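Local coordinates for MSM0273 (Mycobacterium smegmatis, PDB 5L37), which assembles into pentamers of the RMM bacterial microcompartment shell and probably closes the vertices of that polyhedral shell, at residues C[42-45]-C[46-50]. Residues are numbered along the deposited sequence; the frame is centred on the assembly and turned at random.
Sequences LGSG and VGEHV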
loop_
_atom_site.group_PDB
_atom_site.type_symbol
_atom_site.label_atom_id
_atom_site.label_comp_id
_atom_site.label_asym_id
_atom_site.label_seq_id
_atom_site.Cartn_x
_atom_site.Cartn_y
_atom_site.Cartn_z
ATOM N N LEU C 42 -1.745 22.292 -6.157
ATOM C CA LEU C 42 -1.660 22.957 -7.473
ATOM C C LEU C 42 -2.814 23.882 -7.861
ATOM O O LEU C 42 -2.816 24.431 -8.971
ATOM C CB LEU C 42 -1.488 21.900 -8.562
ATOM C CG LEU C 42 -0.130 21.185 -8.514
ATOM C CD1 LEU C 42 -0.118 19.982 -9.517
ATOM C CD2 LEU C 42 1.032 22.160 -8.794
ATOM N N GLY C 43 -3.875 23.926 -7.065
ATOM C CA GLY C 43 -5.003 24.750 -7.434
ATOM C C GLY C 43 -5.803 24.080 -8.535
ATOM O O GLY C 43 -6.386 24.762 -9.411
ATOM N N SER C 44 -5.902 22.755 -8.458
ATOM C CA SER C 44 -6.654 21.981 -9.453
ATOM C C SER C 44 -8.136 22.284 -9.379
ATOM O O SER C 44 -8.654 22.578 -8.311
ATOM C CB SER C 44 -6.449 20.472 -9.234
ATOM O OG SER C 44 -5.061 20.139 -9.262
ATOM N N GLY C 45 -8.799 22.252 -10.538
ATOM C CA GLY C 45 -10.213 22.606 -10.619
ATOM C C GLY C 45 -11.190 21.463 -10.830
ATOM O O GLY C 45 -10.794 20.399 -11.265
ATOM N N VAL C 46 -12.472 21.688 -10.526
ATOM C CA VAL C 46 -13.476 20.665 -10.770
ATOM C C VAL C 46 -13.532 20.364 -12.260
ATOM O O VAL C 46 -13.544 21.275 -13.103
ATOM C CB VAL C 46 -14.868 21.074 -10.243
ATOM C CG1 VAL C 46 -15.920 20.131 -10.744
ATOM C CG2 VAL C 46 -14.865 21.076 -8.752
ATOM N N GLY C 47 -13.552 19.085 -12.592
ATOM C CA GLY C 47 -13.630 18.673 -13.980
ATOM C C GLY C 47 -12.262 18.421 -14.572
ATOM O O GLY C 47 -12.136 17.855 -15.651
ATOM N N GLU C 48 -11.227 18.847 -13.866
ATOM C CA GLU C 48 -9.870 18.695 -14.368
ATOM C C GLU C 48 -9.363 17.258 -14.272
ATOM O O GLU C 48 -9.636 16.534 -13.319
ATOM C CB GLU C 48 -8.930 19.591 -13.579
ATOM C CG GLU C 48 -7.517 19.608 -14.066
ATOM C CD GLU C 48 -6.699 20.655 -13.325
ATOM O OE1 GLU C 48 -7.301 21.535 -12.658
ATOM O OE2 GLU C 48 -5.452 20.582 -13.385
ATOM N N HIS C 49 -8.636 16.837 -15.289
ATOM C CA HIS C 49 -8.034 15.524 -15.274
ATOM C C HIS C 49 -6.645 15.588 -14.683
ATOM O O HIS C 49 -5.799 16.335 -15.178
ATOM C CB HIS C 49 -7.987 14.955 -16.691
ATOM C CG HIS C 49 -9.329 14.929 -17.337
ATOM N ND1 HIS C 49 -10.334 14.097 -16.916
ATOM C CD2 HIS C 49 -9.835 15.650 -18.368
ATOM C CE1 HIS C 49 -11.422 14.325 -17.638
ATOM N NE2 HIS C 49 -11.138 15.251 -18.535
ATOM N N VAL C 50 -6.408 14.777 -13.655
ATOM C CA VAL C 50 -5.181 14.894 -12.871
ATOM C C VAL C 50 -4.528 13.528 -12.679
ATOM O O VAL C 50 -5.150 12.493 -12.894
ATOM C CB VAL C 50 -5.439 15.514 -11.483
ATOM C CG1 VAL C 50 -5.956 16.964 -11.624
ATOM C CG2 VAL C 50 -6.461 14.702 -10.725
HETATM O O HOH W 1 -7.277 24.733 -12.398
HETATM O O HOH W 2 -3.937 21.120 -11.521
#
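A type II beta turn from Gly45 to Glu48 leads the chain into strand 49-54, and its last residue reaches back to clasp the loop before it. The turn is closed by the backbone bond from Glu48 N to Gly45 O, 3.1 Å long. Val46 and Gly47 fill the corners; Gly47 has a positive phi (94°), as the second corner of a type II turn, a position that favours glycine. The Glu48 side chain makes a second closure over the same residues. With CG anti to the backbone N (chi1 -175°) and the chain extended beyond it, the carboxylate is carried alongside the loop to Gly45, where Glu48 OE1 accepts the N-H of Gly45, 2.7 Å from Gly45 N. This bond is nearly straight, 172° at the hydrogen, and meets OE1 close to its C-O axis. Gly45 is thus gripped through both its N-H and its carbonyl by one glutamate.

The loop joins strands 35-40 and 49-54 of the antiparallel beta barrel, an OB-like fold, that forms the body of EutN/CcmL pentamer subunits. Glu48 OE1 also lies 3.3 Å from Ser44 CA, and a water bridges it to Gly43 O. A second water donates to OE2 of Glu48 (2.5 Å) and to Ser44 OG, so each carboxylate oxygen is tied to the loop, which probably helps fix the rotation of the carboxylate. Ser44 OG is itself hydrogen-bonded to Asp40 OD1, at the end of the preceding strand. On the buried side, the Val50 CG1 methyl lies 4.1 Å from Ser44 OG, a loose van der Waals contact, and both side chains rest on Ile73 of strand 71-76. At the other end of the loop, Leu42 O accepts a hydrogen bond from Arg14 of a neighbouring subunit.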